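Local coordinates for protein myosin regulatory light chain (Physarum polycephalum, PDB 2BL0) that serves as the regulatory light chain of myosin II, an EF-hand protein that binds a calcium ion in one of its loops, at residues C[22-27]-C[56-61]; C[76-81]-C[135-140]; C[3-8]-C[63-68]. All coordinates share one frame; numbering follows the deposited sequence.

Contact 1. Residues C[22-27]-C[56-61]. With CA (calcium ion), chain E.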
loop_
_atom_site.group_PDB
_atom_site.type_symbol
_atom_site.label_atom_id
_atom_site.label_comp_id
_atom_site.label_asym_id
_atom_site.label_seq_id
_atom_site.Cartn_x
_atom_site.Cartn_y
_atom_site.Cartn_z
ATOM N N PHE C 22 -5.105 -37.648 10.107
ATOM C CA PHE C 22 -6.439 -37.246 9.623
ATOM C C PHE C 22 -7.456 -37.151 10.751
ATOM O O PHE C 22 -7.261 -37.737 11.824
ATOM C CB PHE C 22 -6.934 -38.181 8.502
ATOM C CG PHE C 22 -7.036 -39.619 8.914
ATOM C CD1 PHE C 22 -8.157 -40.085 9.585
ATOM C CD2 PHE C 22 -6.007 -40.508 8.633
ATOM C CE1 PHE C 22 -8.237 -41.433 9.998
ATOM C CE2 PHE C 22 -6.079 -41.840 9.046
ATOM C CZ PHE C 22 -7.198 -42.305 9.711
ATOM N N ILE C 23 -8.542 -36.416 10.504
ATOM C CA ILE C 23 -9.595 -36.185 11.484
ATOM C C ILE C 23 -10.856 -36.856 11.037
ATOM O O ILE C 23 -11.394 -36.523 9.980
ATOM C CB ILE C 23 -9.874 -34.693 11.653
ATOM C CG1 ILE C 23 -8.589 -33.944 12.031
ATOM C CG2 ILE C 23 -11.025 -34.485 12.673
ATOM C CD1 ILE C 23 -8.722 -32.443 11.991
ATOM N N THR C 24 -11.344 -37.777 11.860
ATOM C CA THR C 24 -12.595 -38.457 11.618
ATOM C C THR C 24 -13.726 -37.698 12.291
ATOM O O THR C 24 -13.475 -36.796 13.081
ATOM C CB THR C 24 -12.550 -39.886 12.186
ATOM O OG1 THR C 24 -12.300 -39.832 13.595
ATOM C CG2 THR C 24 -11.377 -40.666 11.632
ATOM N N LYS C 25 -14.971 -38.082 12.005
ATOM C CA LYS C 25 -16.123 -37.497 12.691
ATOM C C LYS C 25 -16.003 -37.704 14.193
ATOM O O LYS C 25 -16.195 -36.772 14.946
ATOM C CB LYS C 25 -17.454 -38.069 12.208
ATOM C CG LYS C 25 -17.983 -37.384 10.980
ATOM C CD LYS C 25 -19.405 -37.826 10.658
ATOM C CE LYS C 25 -19.911 -37.124 9.418
ATOM N NZ LYS C 25 -21.409 -37.199 9.316
ATOM N N GLU C 26 -15.696 -38.938 14.588
ATOM C CA GLU C 26 -15.395 -39.314 15.969
ATOM C C GLU C 26 -14.327 -38.389 16.591
ATOM O O GLU C 26 -14.497 -37.860 17.704
ATOM C CB GLU C 26 -14.926 -40.776 15.968
ATOM C CG GLU C 26 -14.755 -41.440 17.314
ATOM C CD GLU C 26 -16.063 -41.772 18.025
ATOM O OE1 GLU C 26 -17.077 -42.151 17.393
ATOM O OE2 GLU C 26 -16.054 -41.656 19.257
ATOM N N GLY C 27 -13.233 -38.188 15.876
ATOM C CA GLY C 27 -12.167 -37.330 16.360
ATOM C C GLY C 27 -12.577 -35.874 16.453
ATOM O O GLY C 27 -12.207 -35.180 17.396
ATOM N N ASN C 56 -14.828 -38.945 2.149
ATOM C CA ASN C 56 -14.442 -40.307 2.522
ATOM C C ASN C 56 -14.465 -40.578 4.044
ATOM O O ASN C 56 -14.105 -41.672 4.510
ATOM C CB ASN C 56 -13.072 -40.625 1.938
ATOM C CG ASN C 56 -11.951 -40.117 2.802
ATOM O OD1 ASN C 56 -11.984 -38.971 3.217
ATOM N ND2 ASN C 56 -10.955 -40.959 3.072
ATOM N N GLY C 57 -14.895 -39.586 4.820
ATOM C CA GLY C 57 -14.981 -39.691 6.275
ATOM C C GLY C 57 -13.718 -39.336 7.067
ATOM O O GLY C 57 -13.668 -39.511 8.303
ATOM N N LYS C 58 -12.711 -38.836 6.364
ATOM C CA LYS C 58 -11.410 -38.505 6.953
ATOM C C LYS C 58 -10.893 -37.174 6.391
ATOM O O LYS C 58 -10.723 -37.051 5.193
ATOM C CB LYS C 58 -10.398 -39.601 6.626
ATOM C CG LYS C 58 -10.689 -40.973 7.250
ATOM C CD LYS C 58 -9.574 -41.953 6.899
ATOM C CE LYS C 58 -9.777 -43.309 7.519
ATOM N NZ LYS C 58 -10.630 -44.163 6.685
ATOM N N ILE C 59 -10.652 -36.182 7.245
ATOM C CA ILE C 59 -10.140 -34.880 6.837
ATOM C C ILE C 59 -8.611 -34.944 6.855
ATOM O O ILE C 59 -8.013 -35.052 7.922
ATOM C CB ILE C 59 -10.608 -33.749 7.808
ATOM C CG1 ILE C 59 -12.136 -33.686 7.934
ATOM C CG2 ILE C 59 -10.022 -32.385 7.338
ATOM C CD1 ILE C 59 -12.642 -32.831 9.092
ATOM N N GLN C 60 -7.993 -34.902 5.680
ATOM C CA GLN C 60 -6.533 -34.830 5.560
ATOM C C GLN C 60 -6.096 -33.379 5.731
ATOM O O GLN C 60 -6.883 -32.467 5.503
ATOM C CB GLN C 60 -6.052 -35.315 4.190
ATOM C CG GLN C 60 -6.644 -36.639 3.663
ATOM C CD GLN C 60 -6.466 -37.811 4.610
ATOM O OE1 GLN C 60 -7.354 -38.686 4.696
ATOM N NE2 GLN C 60 -5.330 -37.854 5.316
ATOM N N PHE C 61 -4.832 -33.146 6.070
ATOM C CA PHE C 61 -4.354 -31.777 6.130
ATOM C C PHE C 61 -4.637 -30.968 4.845
ATOM O O PHE C 61 -5.146 -29.867 4.937
ATOM C CB PHE C 61 -2.865 -31.666 6.505
ATOM C CG PHE C 61 -2.370 -30.253 6.468
ATOM C CD1 PHE C 61 -2.963 -29.298 7.279
ATOM C CD2 PHE C 61 -1.380 -29.852 5.574
ATOM C CE1 PHE C 61 -2.570 -27.979 7.234
ATOM C CE2 PHE C 61 -0.974 -28.528 5.529
ATOM C CZ PHE C 61 -1.581 -27.586 6.363
HETATM CA CA CA E . -11.197 -36.767 2.958
HETATM O O HOH W 1 -15.586 -40.150 9.970
#
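F22 and K58 reach one another through their first torsions: F22 CG lies between its own backbone N and carbonyl carbon (chi1 59°), while K58 CG sits anti to the carbonyl carbon, beside the backbone N (chi1 -65°). The two side chains then run side by side in the same direction. K58 CD rides over one face of the F22 ring, 3.6 Å from the centroid and displaced toward the rim, a CH-pi contact. Lysine suits this place because its methylenes can cover an aromatic ring while the bend at the last torsion turns the ammonium away from it.

On the other face of the ribbon from this pair, I23 and I59 join the two short antiparallel strands. The I59 N-H gives a nearly straight bond to I23 O (2.9 Å, 172°), and I23 N returns one to I59 O at 3.0 Å. Their branched side chains turn to the buried face of the ribbon, where I23 CB and I59 CB stand 4.0 Å apart; I23 also touches F12 and F15, and I59 touches F48 of helix 41-51. T24 is the N-cap of helix 25-35, its OG1 accepting from G27 N at 3.0 Å. A water then ties K25 N to G57 O.

At the calcium, N56 OD1 binds at 2.4 Å and K58 O at 2.3 Å, with D52, T54 and E63 completing the protein ligands. The same N56 oxygen takes the K58 N-H from above its carbonyl plane, an Asx turn. At G57 a side chain would collide with the carbonyl O of N56, which explains the glycine.

This is the beta ribbon that couples paired EF-hand loops: K58 offers its carbonyl to the metal and the next residue, I59, bonds to the other loop, so the geometry around calcium is likely to be felt across the ribbon.

Contact 2. Residues C[76-81]-C[135-140]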
loop_
_atom_site.group_PDB
_atom_site.type_symbol
_atom_site.label_atom_id
_atom_site.label_comp_id
_atom_site.label_asym_id
_atom_site.label_seq_id
_atom_site.Cartn_x
_atom_site.Cartn_y
_atom_site.Cartn_z
ATOM N N THR C 76 -4.323 -11.307 7.425
ATOM C CA THR C 76 -2.886 -11.215 7.618
ATOM C C THR C 76 -2.531 -11.561 9.059
ATOM O O THR C 76 -3.409 -11.795 9.900
ATOM C CB THR C 76 -2.383 -9.765 7.315
ATOM O OG1 THR C 76 -2.984 -8.844 8.244
ATOM C CG2 THR C 76 -2.797 -9.292 5.925
ATOM N N SER C 77 -1.237 -11.578 9.339
ATOM C CA SER C 77 -0.749 -11.745 10.712
ATOM C C SER C 77 -1.178 -10.564 11.587
ATOM O O SER C 77 -1.589 -9.500 11.083
ATOM C CB SER C 77 0.774 -11.907 10.765
ATOM O OG SER C 77 1.413 -11.292 9.657
ATOM N N GLU C 78 -1.093 -10.762 12.902
ATOM C CA GLU C 78 -1.498 -9.726 13.846
ATOM C C GLU C 78 -0.640 -8.484 13.683
ATOM O O GLU C 78 -1.150 -7.368 13.762
ATOM C CB GLU C 78 -1.388 -10.224 15.282
ATOM C CG GLU C 78 -2.086 -9.334 16.305
ATOM C CD GLU C 78 -1.932 -9.840 17.724
ATOM O OE1 GLU C 78 -1.634 -11.041 17.901
ATOM O OE2 GLU C 78 -2.102 -9.036 18.668
ATOM N N ASP C 79 0.656 -8.693 13.460
ATOM C CA ASP C 79 1.621 -7.600 13.320
ATOM C C ASP C 79 1.368 -6.764 12.075
ATOM O O ASP C 79 1.573 -5.556 12.086
ATOM C CB ASP C 79 3.059 -8.145 13.254
ATOM C CG ASP C 79 3.558 -8.679 14.587
ATOM O OD1 ASP C 79 2.736 -8.919 15.496
ATOM O OD2 ASP C 79 4.768 -8.895 14.819
ATOM N N ILE C 80 0.957 -7.404 10.989
ATOM C CA ILE C 80 0.720 -6.666 9.755
ATOM C C ILE C 80 -0.530 -5.807 9.893
ATOM O O ILE C 80 -0.553 -4.674 9.409
ATOM C CB ILE C 80 0.687 -7.611 8.530
ATOM C CG1 ILE C 80 2.130 -7.967 8.146
ATOM C CG2 ILE C 80 -0.017 -6.953 7.335
ATOM C CD1 ILE C 80 2.269 -9.097 7.178
ATOM N N LEU C 81 -1.552 -6.337 10.559
ATOM C CA LEU C 81 -2.785 -5.592 10.804
ATOM C C LEU C 81 -2.542 -4.435 11.776
ATOM O O LEU C 81 -3.072 -3.333 11.592
ATOM C CB LEU C 81 -3.881 -6.532 11.321
ATOM C CG LEU C 81 -5.227 -5.914 11.715
ATOM C CD1 LEU C 81 -5.830 -5.083 10.581
ATOM C CD2 LEU C 81 -6.218 -6.977 12.170
ATOM N N ASN C 135 -9.881 -3.456 19.967
ATOM C CA ASN C 135 -11.099 -4.248 20.173
ATOM C C ASN C 135 -11.349 -5.167 18.985
ATOM O O ASN C 135 -11.797 -6.298 19.167
ATOM C CB ASN C 135 -12.319 -3.352 20.399
ATOM C CG ASN C 135 -12.266 -2.634 21.734
ATOM O OD1 ASN C 135 -11.191 -2.297 22.217
ATOM N ND2 ASN C 135 -13.428 -2.423 22.348
ATOM N N PHE C 136 -11.044 -4.688 17.778
ATOM C CA PHE C 136 -11.150 -5.538 16.581
ATOM C C PHE C 136 -10.038 -6.586 16.500
ATOM O O PHE C 136 -10.304 -7.771 16.271
ATOM C CB PHE C 136 -11.148 -4.708 15.293
ATOM C CG PHE C 136 -11.027 -5.553 14.046
ATOM C CD1 PHE C 136 -9.931 -5.434 13.204
ATOM C CD2 PHE C 136 -11.997 -6.498 13.743
ATOM C CE1 PHE C 136 -9.826 -6.216 12.062
ATOM C CE2 PHE C 136 -11.889 -7.293 12.613
ATOM C CZ PHE C 136 -10.802 -7.155 11.773
ATOM N N ILE C 137 -8.792 -6.146 16.656
ATOM C CA ILE C 137 -7.639 -7.035 16.513
ATOM C C ILE C 137 -7.712 -8.190 17.484
ATOM O O ILE C 137 -7.523 -9.344 17.104
ATOM C CB ILE C 137 -6.329 -6.294 16.783
ATOM C CG1 ILE C 137 -6.055 -5.230 15.714
ATOM C CG2 ILE C 137 -5.160 -7.278 16.825
ATOM C CD1 ILE C 137 -4.829 -4.416 16.011
ATOM N N ASN C 138 -7.951 -7.862 18.751
ATOM C CA ASN C 138 -7.968 -8.858 19.818
ATOM C C ASN C 138 -9.077 -9.879 19.661
ATOM O O ASN C 138 -9.009 -10.943 20.263
ATOM C CB ASN C 138 -8.073 -8.193 21.194
ATOM C CG ASN C 138 -6.833 -7.403 21.557
ATOM O OD1 ASN C 138 -6.867 -6.565 22.458
ATOM N ND2 ASN C 138 -5.729 -7.672 20.867
ATOM N N THR C 139 -10.087 -9.570 18.846
ATOM C CA THR C 139 -11.128 -10.559 18.542
ATOM C C THR C 139 -10.641 -11.649 17.588
ATOM O O THR C 139 -11.313 -12.663 17.410
ATOM C CB THR C 139 -12.412 -9.909 17.988
ATOM O OG1 THR C 139 -12.567 -8.593 18.515
ATOM C CG2 THR C 139 -13.636 -10.640 18.535
ATOM N N MET C 140 -9.476 -11.436 16.987
ATOM C CA MET C 140 -8.887 -12.391 16.059
ATOM C C MET C 140 -7.640 -13.074 16.624
ATOM O O MET C 140 -7.356 -14.223 16.283
ATOM C CB MET C 140 -8.574 -11.686 14.733
ATOM C CG MET C 140 -9.374 -12.239 13.587
ATOM S SD MET C 140 -9.566 -11.209 12.159
ATOM C CE MET C 140 -8.200 -10.064 12.235
#
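L81 and E78, one helical turn apart, carry the apolar contact with F136, I137 and M140. L81 CG is anti to the backbone N (chi1 176°), and CD2 at the end of that branch meets three partners. It approaches F136 CE1 to 3.7 Å, with the two side chains crossing at about a right angle. The methyl CE of M140 also comes to 3.7 Å of L81 CD2, set there by a bend at its last torsion (chi3 23°). I137 instead slides past L81 in the opposite direction, its CG1 lying 4.0 Å from L81 CD2. A forked leucine suits this spot among an aromatic ring, a branched isoleucine and the methyl end of a methionine.

E78 packs chiefly through its hydrocarbon part: CG rests 3.7 Å from I137 CG2, with OE2 near the same methyl. The extended chain carries the carboxylate onward to R82, where OE2 forms a salt bridge, so a glutamate can both pack against isoleucine and keep its charge paired.

Among the polar interactions, the bonds stay within each segment. S77 O accepts from L81 N and from the side-chain OG1 of T76 (3.2 Å), which arrive from opposite faces of its carbonyl plane. On the partner segment, M140 N bonds to I137 O at 2.9 Å.

The contact joins the start of helix 78-87 to the short helix that begins at 134 and the residues that follow, to M140, bringing together the first and last parts of the second EF-hand pair. F136 also touches F85 and reaches I123 of helix 114-124, I137 packs on F85, and M140 meets an aromatic side chain of another protein's chain.

Contact 3. Residues C[3-8]-C[63-68]. With CA (calcium ion), chain E.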
loop_
_atom_site.group_PDB
_atom_site.type_symbol
_atom_site.label_atom_id
_atom_site.label_comp_id
_atom_site.label_asym_id
_atom_site.label_seq_id
_atom_site.Cartn_x
_atom_site.Cartn_y
_atom_site.Cartn_z
ATOM N N ASP C 3 3.505 -18.176 6.054
ATOM C CA ASP C 3 3.199 -18.198 7.491
ATOM C C ASP C 3 1.769 -18.659 7.827
ATOM O O ASP C 3 1.537 -19.250 8.884
ATOM C CB ASP C 3 3.425 -16.812 8.113
ATOM C CG ASP C 3 4.898 -16.407 8.150
ATOM O OD1 ASP C 3 5.778 -17.273 7.950
ATOM O OD2 ASP C 3 5.271 -15.234 8.378
ATOM N N GLN C 4 0.819 -18.331 6.959
ATOM C CA GLN C 4 -0.562 -18.796 7.087
ATOM C C GLN C 4 -0.618 -20.319 7.078
ATOM O O GLN C 4 -1.234 -20.924 7.946
ATOM C CB GLN C 4 -1.413 -18.249 5.931
ATOM C CG GLN C 4 -2.743 -17.629 6.322
ATOM C CD GLN C 4 -3.079 -16.412 5.461
ATOM O OE1 GLN C 4 -3.318 -15.318 5.986
ATOM N NE2 GLN C 4 -3.077 -16.597 4.135
ATOM N N VAL C 5 0.047 -20.926 6.100
ATOM C CA VAL C 5 0.051 -22.375 5.938
ATOM C C VAL C 5 0.654 -23.045 7.172
ATOM O O VAL C 5 0.112 -24.028 7.658
ATOM C CB VAL C 5 0.834 -22.815 4.675
ATOM C CG1 VAL C 5 0.999 -24.353 4.625
ATOM C CG2 VAL C 5 0.136 -22.311 3.408
ATOM N N SER C 6 1.765 -22.514 7.680
ATOM C CA SER C 6 2.400 -23.128 8.844
ATOM C C SER C 6 1.486 -23.069 10.062
ATOM O O SER C 6 1.411 -24.017 10.829
ATOM C CB SER C 6 3.752 -22.488 9.143
ATOM O OG SER C 6 3.587 -21.132 9.492
ATOM N N GLU C 7 0.761 -21.968 10.208
ATOM C CA GLU C 7 -0.178 -21.817 11.293
ATOM C C GLU C 7 -1.349 -22.811 11.140
ATOM O O GLU C 7 -1.801 -23.429 12.110
ATOM C CB GLU C 7 -0.710 -20.394 11.310
ATOM C CG GLU C 7 -1.589 -20.110 12.492
ATOM C CD GLU C 7 -1.889 -18.645 12.656
ATOM O OE1 GLU C 7 -2.481 -18.047 11.722
ATOM O OE2 GLU C 7 -1.551 -18.108 13.724
ATOM N N PHE C 8 -1.851 -22.957 9.923
ATOM C CA PHE C 8 -2.927 -23.925 9.724
ATOM C C PHE C 8 -2.441 -25.337 9.967
ATOM O O PHE C 8 -3.174 -26.143 10.501
ATOM C CB PHE C 8 -3.561 -23.810 8.340
ATOM C CG PHE C 8 -4.332 -22.545 8.137
ATOM C CD1 PHE C 8 -5.110 -22.005 9.161
ATOM C CD2 PHE C 8 -4.266 -21.872 6.927
ATOM C CE1 PHE C 8 -5.809 -20.837 8.963
ATOM C CE2 PHE C 8 -4.965 -20.720 6.741
ATOM C CZ PHE C 8 -5.739 -20.203 7.768
ATOM N N GLU C 63 -6.980 -31.057 2.749
ATOM C CA GLU C 63 -8.411 -30.741 2.738
ATOM C C GLU C 63 -8.735 -29.608 3.717
ATOM O O GLU C 63 -9.437 -28.669 3.379
ATOM C CB GLU C 63 -9.230 -31.980 3.072
ATOM C CG GLU C 63 -9.227 -33.049 1.987
ATOM C CD GLU C 63 -10.007 -34.282 2.402
ATOM O OE1 GLU C 63 -9.587 -34.904 3.375
ATOM O OE2 GLU C 63 -11.085 -34.602 1.851
ATOM N N PHE C 64 -8.227 -29.726 4.942
ATOM C CA PHE C 64 -8.368 -28.697 5.969
ATOM C C PHE C 64 -7.755 -27.387 5.463
ATOM O O PHE C 64 -8.366 -26.331 5.571
ATOM C CB PHE C 64 -7.671 -29.179 7.240
ATOM C CG PHE C 64 -7.633 -28.171 8.364
ATOM C CD1 PHE C 64 -8.760 -27.951 9.143
ATOM C CD2 PHE C 64 -6.467 -27.459 8.648
ATOM C CE1 PHE C 64 -8.739 -27.039 10.190
ATOM C CE2 PHE C 64 -6.430 -26.541 9.695
ATOM C CZ PHE C 64 -7.576 -26.327 10.471
ATOM N N LEU C 65 -6.540 -27.474 4.911
ATOM C CA LEU C 65 -5.821 -26.306 4.399
ATOM C C LEU C 65 -6.602 -25.579 3.328
ATOM O O LEU C 65 -6.721 -24.335 3.364
ATOM C CB LEU C 65 -4.458 -26.706 3.813
ATOM C CG LEU C 65 -3.594 -25.543 3.300
ATOM C CD1 LEU C 65 -3.362 -24.549 4.440
ATOM C CD2 LEU C 65 -2.275 -26.044 2.712
ATOM N N SER C 66 -7.114 -26.329 2.355
ATOM C CA SER C 66 -7.909 -25.733 1.290
ATOM C C SER C 66 -9.124 -24.965 1.860
ATOM O O SER C 66 -9.430 -23.833 1.423
ATOM C CB SER C 66 -8.373 -26.792 0.284
ATOM O OG SER C 66 -9.200 -26.201 -0.724
ATOM N N MET C 67 -9.791 -25.569 2.835
ATOM C CA MET C 67 -10.999 -24.988 3.420
ATOM C C MET C 67 -10.687 -23.718 4.203
ATOM O O MET C 67 -11.348 -22.674 3.999
ATOM C CB MET C 67 -11.717 -26.017 4.298
ATOM C CG MET C 67 -12.902 -25.445 5.095
ATOM S SD MET C 67 -13.395 -26.528 6.389
ATOM C CE MET C 67 -12.057 -26.327 7.540
ATOM N N MET C 68 -9.673 -23.790 5.065
ATOM C CA MET C 68 -9.299 -22.655 5.899
ATOM C C MET C 68 -8.798 -21.508 5.016
ATOM O O MET C 68 -9.149 -20.353 5.244
ATOM C CB MET C 68 -8.232 -23.041 6.918
ATOM C CG MET C 68 -8.678 -24.060 7.959
ATOM S SD MET C 68 -9.995 -23.436 9.005
ATOM C CE MET C 68 -9.208 -22.227 9.909
HETATM CA CA CA E . -11.197 -36.767 2.958
#
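V5 and F8 pack against F64, L65 and M68 in an apolar helix-helix contact between helix 3-15 and helix 61-72. The axes of the short segments approach to 10.4 Å, and their N-to-C directions lie 126° apart. F8 is the main inward group: M68 CB stands over the centre of its ring, 3.8 Å from the centroid, in a CH-pi contact. The M68 chain then bends twice, bringing CE to 3.8 Å of F8 CE1, while its sulfur forms an oblique Met-aromatic contact; unbranched methionine can follow a ring in this way.

These are the first helix of one EF-hand and the last helix of the next, so the contact joins the entering helix of the first to the exiting helix of the second. E63, one residue before F64, faces the calcium with both carboxylate oxygens, OE1 at 2.5 Å and OE2 at 2.4 Å, the bidentate glutamate that ends an EF-hand loop.

L65 CD1 touches F8 CD2 at 3.8 Å, and its other methyl, CD2, reaches V5 CG1 at the margin. An alanine in place of F8 would probably strip M68 CB and CE of the ring they lie against and open a gap between L65 and M68. F64 meets F8 mainly at its backbone: the edge of its ring points CE2 at F8 O, 3.4 Å away, while M68 CG lies over one of its faces. An aromatic side chain of another protein's chain meets the F8 ring as well.

Contacts 1 and 3 belong to one EF-hand pair and share the calcium, their centres 15 Å apart. Contact 1 is nested inside the loop that contact 3 closes, and strand 58-60 leads straight into helix 61-72. They meet at the metal, where K58 O and E63 OE1, both ligands, lie 3.0 Å apart, and in the interior, where I59 CG2 is 4.0 Å from F64 CB. Contact 2 lies in the second EF-hand pair, away from the calcium site. Its centre is 18 Å from that of contact 3, with nearest atoms about 4 Å apart, and 30 Å from that of contact 1.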